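Local coordinates for protein ORF98 PTP-2 (Cydia pomonella granulosis virus, PDB 6I28) that probably removes phosphate from tyrosine and serine or threonine residues of proteins, as a viral member of the dual-specificity phosphatase family, at residues 61-66 / 90-95; 12-15 / 19-22; 154-159 / 163-168. All coordinates share one frame; numbering follows the deposited sequence. Where two conformers were deposited one is given.

Contact 1. Residues 61-66 / 90-95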
loop_
_atom_site.group_PDB
_atom_site.type_symbol
_atom_site.label_atom_id
_atom_site.label_comp_id
_atom_site.label_asym_id
_atom_site.label_seq_id
_atom_site.Cartn_x
_atom_site.Cartn_y
_atom_site.Cartn_z
ATOM N N ASP A 61 -3.980 -19.381 2.987
ATOM C CA ASP A 61 -5.222 -18.798 2.510
ATOM C C ASP A 61 -5.531 -17.536 3.293
ATOM O O ASP A 61 -5.558 -17.549 4.529
ATOM C CB ASP A 61 -6.376 -19.790 2.669
ATOM C CG ASP A 61 -6.301 -20.943 1.688
ATOM O OD1 ASP A 61 -5.779 -20.761 0.559
ATOM O OD2 ASP A 61 -6.773 -22.025 2.046
ATOM N N GLY A 62 -5.743 -16.444 2.578
ATOM C CA GLY A 62 -6.128 -15.231 3.178
ATOM C C GLY A 62 -4.994 -14.278 3.401
ATOM O O GLY A 62 -5.238 -13.115 3.665
ATOM N N ASP A 63 -3.754 -14.757 3.312
ATOM C CA ASP A 63 -2.592 -13.902 3.528
ATOM C C ASP A 63 -2.015 -13.356 2.244
ATOM O O ASP A 63 -1.041 -12.571 2.304
ATOM C CB ASP A 63 -1.493 -14.618 4.316
ATOM C CG ASP A 63 -1.878 -14.885 5.763
ATOM O OD1 ASP A 63 -2.796 -14.221 6.291
ATOM O OD2 ASP A 63 -1.301 -15.806 6.358
ATOM N N HIS A 64 -2.675 -13.567 1.120
ATOM C CA HIS A 64 -2.251 -12.959 -0.143
ATOM C C HIS A 64 -3.488 -12.450 -0.864
ATOM O O HIS A 64 -4.345 -13.241 -1.270
ATOM C CB HIS A 64 -1.483 -13.947 -1.003
ATOM C CG HIS A 64 -0.771 -13.308 -2.148
ATOM N ND1 HIS A 64 0.243 -13.936 -2.840
ATOM C CD2 HIS A 64 -0.924 -12.088 -2.716
ATOM C CE1 HIS A 64 0.684 -13.118 -3.781
ATOM N NE2 HIS A 64 -0.009 -11.992 -3.726
ATOM N N LEU A 65 -3.598 -11.141 -0.961
ATOM C CA LEU A 65 -4.679 -10.417 -1.591
ATOM C C LEU A 65 -4.200 -9.777 -2.885
ATOM O O LEU A 65 -3.149 -9.144 -2.919
ATOM C CB LEU A 65 -5.174 -9.312 -0.663
ATOM C CG LEU A 65 -6.351 -8.434 -1.101
ATOM C CD1 LEU A 65 -7.486 -9.396 -1.379
ATOM C CD2 LEU A 65 -6.778 -7.415 -0.077
ATOM N N HIS A 66 -5.021 -9.854 -3.907
ATOM C CA HIS A 66 -4.777 -9.250 -5.210
ATOM C C HIS A 66 -5.947 -8.349 -5.565
ATOM O O HIS A 66 -7.098 -8.770 -5.477
ATOM C CB HIS A 66 -4.627 -10.343 -6.293
ATOM C CG HIS A 66 -4.603 -9.816 -7.692
ATOM N ND1 HIS A 66 -5.436 -10.290 -8.688
ATOM C CD2 HIS A 66 -3.860 -8.838 -8.263
ATOM C CE1 HIS A 66 -5.200 -9.640 -9.814
ATOM N NE2 HIS A 66 -4.256 -8.744 -9.577
ATOM N N TRP A 90 -5.650 -3.290 8.070
ATOM C CA TRP A 90 -5.928 -3.064 9.483
ATOM C C TRP A 90 -6.139 -4.401 10.214
ATOM O O TRP A 90 -5.545 -4.638 11.269
ATOM C CB TRP A 90 -7.113 -2.112 9.602
ATOM C CG TRP A 90 -7.104 -1.443 10.982
ATOM C CD1 TRP A 90 -6.515 -0.221 11.314
ATOM C CD2 TRP A 90 -7.628 -1.961 12.171
ATOM N NE1 TRP A 90 -6.671 0.026 12.625
ATOM C CE2 TRP A 90 -7.355 -1.025 13.190
ATOM C CE3 TRP A 90 -8.315 -3.132 12.486
ATOM C CZ2 TRP A 90 -7.730 -1.226 14.482
ATOM C CZ3 TRP A 90 -8.683 -3.327 13.758
ATOM C CH2 TRP A 90 -8.395 -2.383 14.760
ATOM N N LEU A 91 -6.849 -5.336 9.597
ATOM C CA LEU A 91 -7.129 -6.585 10.277
ATOM C C LEU A 91 -5.904 -7.503 10.323
ATOM O O LEU A 91 -5.712 -8.226 11.325
ATOM C CB LEU A 91 -8.327 -7.270 9.604
ATOM C CG LEU A 91 -9.654 -6.506 9.669
ATOM C CD1 LEU A 91 -10.668 -7.036 8.633
ATOM C CD2 LEU A 91 -10.247 -6.590 11.099
ATOM N N LYS A 92 -5.076 -7.490 9.270
ATOM C CA LYS A 92 -3.832 -8.265 9.284
ATOM C C LYS A 92 -2.836 -7.693 10.268
ATOM O O LYS A 92 -2.154 -8.434 10.982
ATOM C CB LYS A 92 -3.240 -8.330 7.894
ATOM C CG LYS A 92 -4.078 -9.260 6.945
ATOM C CD LYS A 92 -4.200 -10.746 7.355
ATOM C CE LYS A 92 -5.134 -11.465 6.406
ATOM N NZ LYS A 92 -5.202 -12.914 6.786
ATOM N N ILE A 93 -2.741 -6.375 10.337
ATOM C CA ILE A 93 -1.777 -5.768 11.239
ATOM C C ILE A 93 -2.246 -5.876 12.686
ATOM O O ILE A 93 -1.520 -6.392 13.533
ATOM C CB ILE A 93 -1.507 -4.327 10.806
ATOM C CG1 ILE A 93 -0.754 -4.355 9.468
ATOM C CG2 ILE A 93 -0.731 -3.585 11.838
ATOM C CD1 ILE A 93 -0.808 -3.031 8.751
ATOM N N HIS A 94 -3.466 -5.414 12.987
ATOM C CA HIS A 94 -3.916 -5.309 14.376
ATOM C C HIS A 94 -4.508 -6.604 14.925
ATOM O O HIS A 94 -4.355 -6.891 16.117
ATOM C CB HIS A 94 -4.941 -4.171 14.472
ATOM C CG HIS A 94 -4.313 -2.833 14.352
ATOM N ND1 HIS A 94 -4.239 -2.151 13.159
ATOM C CD2 HIS A 94 -3.614 -2.103 15.254
ATOM C CE1 HIS A 94 -3.583 -1.023 13.341
ATOM N NE2 HIS A 94 -3.193 -0.972 14.603
ATOM N N ASN A 95 -5.251 -7.359 14.138
ATOM C CA ASN A 95 -5.859 -8.563 14.689
ATOM C C ASN A 95 -5.018 -9.814 14.495
ATOM O O ASN A 95 -5.082 -10.739 15.321
ATOM C CB ASN A 95 -7.248 -8.753 14.081
ATOM C CG ASN A 95 -8.208 -7.626 14.478
ATOM O OD1 ASN A 95 -8.830 -6.977 13.632
ATOM N ND2 ASN A 95 -8.287 -7.360 15.759
#
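Lys92 sends CG away from its own carbonyl carbon (chi1 -72°), turns once more at chi2 (-61°) and then runs straight, while Asp63 places CG beside its backbone N, so that the ammonium and the carboxylate converge in a salt bridge. The contact belongs to the alpha/beta phosphatase fold: it ties helix 82-95 to the turn leading into strand 64-68, an outermost strand of the mixed sheet. A lysine suits this place because the two backbones are well separated, Asp63 CA and Lys92 CA being 8.2 Å apart, and its long chain can span the gap. Lys92 NZ lies 2.8 Å from Asp63 OD1 and meets that oxygen nearly end-on, in line with its bond to CG. Lys98 NZ makes a second salt bridge to OD1, so two positive groups probably help to stabilise the negative charge of this buried aspartate. Lys92 NZ also forms a salt bridge with Glu96, just beyond residues 90-95. Gly62 has a positive phi of 98°, where a CB would press on the carbonyl oxygen of Asp61, and its place in the turn leaves its own carbonyl facing the lysine. That oxygen also accepts a hydrogen bond from Tyr88 OH. The lysine's bond to it is weak, with Lys92 NZ 3.1 Å from Gly62 O, and the carbon bearing the ammonium comes about as close, Lys92 CE lying 3.2 Å from Gly62 O.

Contact 2. Residues 12-15 / 19-22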
loop_
_atom_site.group_PDB
_atom_site.type_symbol
_atom_site.label_atom_id
_atom_site.label_comp_id
_atom_site.label_asym_id
_atom_site.label_seq_id
_atom_site.Cartn_x
_atom_site.Cartn_y
_atom_site.Cartn_z
ATOM N N THR A 12 11.197 -1.918 0.253
ATOM C CA THR A 12 11.710 -1.108 1.340
ATOM C C THR A 12 10.792 -1.207 2.557
ATOM O O THR A 12 9.559 -1.153 2.421
ATOM C CB THR A 12 11.820 0.343 0.893
ATOM O OG1 THR A 12 12.398 0.420 -0.411
ATOM C CG2 THR A 12 12.654 1.125 1.872
ATOM N N ARG A 13 11.383 -1.371 3.738
ATOM C CA ARG A 13 10.595 -1.274 4.955
ATOM C C ARG A 13 10.193 0.169 5.173
ATOM O O ARG A 13 11.066 1.050 5.248
ATOM C CB ARG A 13 11.349 -1.783 6.183
ATOM C CG ARG A 13 10.424 -1.763 7.433
ATOM C CD ARG A 13 11.104 -2.260 8.717
ATOM N NE ARG A 13 11.203 -3.725 8.831
ATOM C CZ ARG A 13 10.196 -4.511 9.189
ATOM N NH1 ARG A 13 9.012 -3.996 9.448
ATOM N NH2 ARG A 13 10.377 -5.809 9.309
ATOM N N ILE A 14 8.891 0.418 5.276
ATOM C CA ILE A 14 8.375 1.770 5.506
ATOM C C ILE A 14 8.204 2.076 7.002
ATOM O O ILE A 14 8.543 3.168 7.473
ATOM C CB ILE A 14 7.032 1.941 4.747
ATOM C CG1 ILE A 14 7.194 1.710 3.242
ATOM C CG2 ILE A 14 6.426 3.341 4.988
ATOM C CD1 ILE A 14 8.339 2.548 2.626
ATOM N N ASN A 15 7.644 1.162 7.780
ATOM C CA ASN A 15 7.524 1.268 9.226
ATOM C C ASN A 15 7.469 -0.156 9.779
ATOM O O ASN A 15 7.777 -1.107 9.069
ATOM C CB ASN A 15 6.330 2.147 9.625
ATOM C CG ASN A 15 4.989 1.565 9.253
ATOM O OD1 ASN A 15 4.849 0.376 8.923
ATOM N ND2 ASN A 15 3.959 2.413 9.320
ATOM N N PHE A 19 5.986 -2.940 4.251
ATOM C CA PHE A 19 6.936 -2.850 3.141
ATOM C C PHE A 19 6.241 -2.396 1.862
ATOM O O PHE A 19 5.063 -2.692 1.625
ATOM C CB PHE A 19 7.615 -4.193 2.871
ATOM C CG PHE A 19 8.404 -4.724 4.015
ATOM C CD1 PHE A 19 7.802 -5.322 5.100
ATOM C CD2 PHE A 19 9.775 -4.648 3.995
ATOM C CE1 PHE A 19 8.573 -5.807 6.117
ATOM C CE2 PHE A 19 10.521 -5.140 5.031
ATOM C CZ PHE A 19 9.925 -5.700 6.080
ATOM N N VAL A 20 6.972 -1.645 1.034
ATOM C CA VAL A 20 6.519 -1.270 -0.309
ATOM C C VAL A 20 7.589 -1.649 -1.339
ATOM O O VAL A 20 8.788 -1.411 -1.136
ATOM C CB VAL A 20 6.222 0.235 -0.425
ATOM C CG1 VAL A 20 5.977 0.558 -1.866
ATOM C CG2 VAL A 20 5.128 0.637 0.465
ATOM N N GLY A 21 7.174 -2.258 -2.437
ATOM C CA GLY A 21 8.115 -2.612 -3.470
ATOM C C GLY A 21 7.460 -2.862 -4.801
ATOM O O GLY A 21 6.267 -2.596 -4.993
ATOM N N GLY A 22 8.262 -3.398 -5.713
ATOM C CA GLY A 22 7.797 -3.627 -7.067
ATOM C C GLY A 22 7.663 -5.096 -7.405
ATOM O O GLY A 22 7.442 -5.921 -6.527
#
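Arg13 and Phe19 face each other as a non-hydrogen-bonded pair in the antiparallel hairpin of strands 11-13 and 18-21, at the margin of the phosphatase sheet, and the arginine crosses the outer part of the phenyl ring obliquely. Arg13 CB touches the ring first, 3.6 Å from Phe19 CE2. With CG anti to the backbone N (chi1 -175°) the chain moves outward, and Arg13 CG lies over one ring face, 4.1 Å from Phe19 CE2. A bend at chi3 (-79°) then brings Arg13 NE to 3.6 Å from Phe19 CZ. Arg13 CZ and Arg13 NH2 both lie 3.3 Å from Phe19 CZ, which sits over one face of the guanidinium; the two planes are inclined by 58°, far from a parallel stack. NH1 reaches back in its own plane to Asn15 O, and this hydrogen bond helps to fix the rotation of the group. Arginine fits here because its first methylenes lie against the rim of an aromatic ring while its charged tip finds a carbonyl. The neighbouring pair, Thr12 and Val20, is joined by two backbone bonds, Thr12 N to Val20 O at 2.8 Å and Val20 N to Thr12 O at 3.0 Å. Thr12 OG1 is hydrogen-bonded to Arg138 NH1. On the other side of the hairpin from Phe19, branched Ile14 and Val20 pack against helix 110-123, Ile14 on Ile119 and Val20 on Ala115, and Ile14 CG1 lies 3.6 Å from Val20 CG2.

Contact 3. Residues 154-159 / 163-168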
loop_
_atom_site.group_PDB
_atom_site.type_symbol
_atom_site.label_atom_id
_atom_site.label_comp_id
_atom_site.label_asym_id
_atom_site.label_seq_id
_atom_site.Cartn_x
_atom_site.Cartn_y
_atom_site.Cartn_z
ATOM N N CYS A 154 -9.383 13.632 2.684
ATOM C CA CYS A 154 -9.163 14.494 3.829
ATOM C C CYS A 154 -10.233 15.571 3.877
ATOM O O CYS A 154 -10.515 16.216 2.870
ATOM C CB CYS A 154 -7.792 15.169 3.816
ATOM S SG CYS A 154 -6.408 14.106 3.513
ATOM N N VAL A 155 -10.838 15.736 5.039
ATOM C CA VAL A 155 -11.805 16.795 5.298
ATOM C C VAL A 155 -11.186 17.760 6.286
ATOM O O VAL A 155 -10.511 17.353 7.238
ATOM C CB VAL A 155 -13.110 16.185 5.847
ATOM C CG1 VAL A 155 -14.111 17.285 6.159
ATOM C CG2 VAL A 155 -13.648 15.171 4.872
ATOM N N TYR A 156 -11.358 19.057 6.034
ATOM C CA TYR A 156 -10.880 20.058 6.953
ATOM C C TYR A 156 -12.095 20.740 7.533
ATOM O O TYR A 156 -12.898 21.307 6.778
ATOM C CB TYR A 156 -9.977 21.065 6.233
ATOM C CG TYR A 156 -8.788 20.406 5.599
ATOM C CD1 TYR A 156 -8.877 19.810 4.328
ATOM C CD2 TYR A 156 -7.564 20.375 6.261
ATOM C CE1 TYR A 156 -7.796 19.203 3.753
ATOM C CE2 TYR A 156 -6.463 19.730 5.683
ATOM C CZ TYR A 156 -6.592 19.135 4.436
ATOM O OH TYR A 156 -5.498 18.522 3.847
ATOM N N SER A 157 -12.210 20.719 8.861
ATOM C CA SER A 157 -13.373 21.236 9.561
ATOM C C SER A 157 -12.943 22.316 10.522
ATOM O O SER A 157 -11.910 22.177 11.200
ATOM C CB SER A 157 -14.129 20.161 10.332
ATOM O OG SER A 157 -14.636 19.276 9.370
ATOM N N TYR A 158 -13.749 23.369 10.590
ATOM C CA TYR A 158 -13.465 24.484 11.462
ATOM C C TYR A 158 -13.955 24.178 12.873
ATOM O O TYR A 158 -15.099 23.765 13.057
ATOM C CB TYR A 158 -14.156 25.762 10.980
ATOM C CG TYR A 158 -14.159 26.780 12.095
ATOM C CD1 TYR A 158 -15.181 26.818 13.064
ATOM C CD2 TYR A 158 -13.103 27.664 12.222
ATOM C CE1 TYR A 158 -15.143 27.732 14.117
ATOM C CE2 TYR A 158 -13.062 28.571 13.249
ATOM C CZ TYR A 158 -14.073 28.615 14.203
ATOM O OH TYR A 158 -13.989 29.561 15.222
ATOM N N VAL A 159 -13.101 24.363 13.865
ATOM C CA VAL A 159 -13.529 24.307 15.262
ATOM C C VAL A 159 -12.545 25.132 16.094
ATOM O O VAL A 159 -11.323 25.012 15.935
ATOM C CB VAL A 159 -13.632 22.848 15.731
ATOM C CG1 VAL A 159 -12.292 22.155 15.642
ATOM C CG2 VAL A 159 -14.220 22.757 17.156
ATOM N N LEU A 163 -8.493 24.750 11.826
ATOM C CA LEU A 163 -8.951 23.742 10.882
ATOM C C LEU A 163 -8.308 22.436 11.310
ATOM O O LEU A 163 -7.074 22.347 11.332
ATOM C CB LEU A 163 -8.580 24.062 9.436
ATOM C CG LEU A 163 -9.504 24.991 8.644
ATOM C CD1 LEU A 163 -8.978 25.084 7.177
ATOM C CD2 LEU A 163 -10.974 24.675 8.610
ATOM N N VAL A 164 -9.149 21.426 11.626
ATOM C CA VAL A 164 -8.742 20.085 12.048
ATOM C C VAL A 164 -8.939 19.188 10.846
ATOM O O VAL A 164 -9.973 19.274 10.181
ATOM C CB VAL A 164 -9.604 19.581 13.219
ATOM C CG1 VAL A 164 -9.374 18.049 13.484
ATOM C CG2 VAL A 164 -9.371 20.359 14.477
ATOM N N VAL A 165 -7.988 18.389 10.546
ATOM C CA VAL A 165 -8.100 17.429 9.452
ATOM C C VAL A 165 -8.674 16.117 9.972
ATOM O O VAL A 165 -8.326 15.642 11.066
ATOM C CB VAL A 165 -6.732 17.212 8.774
ATOM C CG1 VAL A 165 -5.782 16.449 9.694
ATOM C CG2 VAL A 165 -6.906 16.493 7.461
ATOM N N ARG A 166 -9.598 15.546 9.204
ATOM C CA ARG A 166 -10.065 14.183 9.432
ATOM C C ARG A 166 -9.799 13.391 8.162
ATOM O O ARG A 166 -10.161 13.833 7.068
ATOM C CB ARG A 166 -11.560 14.104 9.768
ATOM C CG ARG A 166 -11.853 14.189 11.286
ATOM C CD ARG A 166 -13.343 14.130 11.604
ATOM N NE ARG A 166 -13.917 15.480 11.723
ATOM C CZ ARG A 166 -13.604 16.371 12.676
ATOM N NH1 ARG A 166 -12.719 16.073 13.632
ATOM N NH2 ARG A 166 -14.188 17.566 12.674
ATOM N N VAL A 167 -9.201 12.220 8.295
ATOM C CA VAL A 167 -8.989 11.356 7.147
ATOM C C VAL A 167 -10.053 10.276 7.155
ATOM O O VAL A 167 -10.103 9.445 8.077
ATOM C CB VAL A 167 -7.586 10.723 7.151
ATOM C CG1 VAL A 167 -7.396 9.890 5.950
ATOM C CG2 VAL A 167 -6.548 11.857 7.127
ATOM N N GLU A 168 -10.841 10.257 6.093
ATOM C CA GLU A 168 -11.894 9.283 5.893
ATOM C C GLU A 168 -11.395 8.037 5.166
ATOM O O GLU A 168 -12.119 7.071 5.142
ATOM C CB GLU A 168 -13.042 9.905 5.089
ATOM C CG GLU A 168 -13.635 11.157 5.729
ATOM C CD GLU A 168 -14.853 11.761 4.970
ATOM O OE1 GLU A 168 -15.786 12.271 5.629
ATOM O OE2 GLU A 168 -14.856 11.748 3.730
ATOM O OXT GLU A 168 -10.325 7.954 4.580
#
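Strands 154-159 and 163-167 run antiparallel with their directions 147° apart, and two hydrogen-bonded pairs, Val155 with Arg166 and Ser157 with Val164, join them by four nearly straight N-H...O bonds such as Arg166 N to Val155 O at 2.8 Å. Between these, Tyr156 and Val165 form a non-hydrogen-bonded pair whose side chains lie alongside each other and point the same way. Val165 CG2, anti to its own backbone N, reaches over the face of the tyrosine ring in a CH-pi contact, 4.2 Å from the centroid of the Tyr156 ring and 28° off its normal. Further out, Leu163 CD2 lies against the Ser157-Tyr158 peptide, 3.7 Å from Tyr158 N. The motif is a two-stranded C-terminal beta hairpin, separate from the main sheet. Its root is held against helix 110-123: Cys154 and Val167, on the same face as Tyr156, both pack on Met120, and the terminal carboxylate oxygen OXT of Glu168 is hydrogen-bonded to Tyr117 OH. The beta-branched valines suit so extended a backbone. On the other face Ser157, small enough to leave room for a long neighbour, meets Arg166, with Ser157 CB 3.5 Å from Arg166 NH2. Towards the hairpin's turn Val159 CG1 packs 3.6 Å from Val164 CG2.

Along the chain contact 2 comes first, then contact 1, then contact 3, each closing before the next opens. Contacts 1 and 2 involve the outermost strands of one mixed five-stranded sheet, 64-68 and 11-13, with their centres about 16 Å apart. Contact 3 stands off from that body: its centre is about 29 Å from that of contact 1 and 28 Å from that of contact 2, and its hairpin forms a sheet of its own. Helix 110-123 is common ground: residues 90-95, the hairpin of contact 2 and the root of the C-terminal hairpin all pack against it. The protein is thus a compact alpha/beta phosphatase body carrying a projecting C-terminal hairpin.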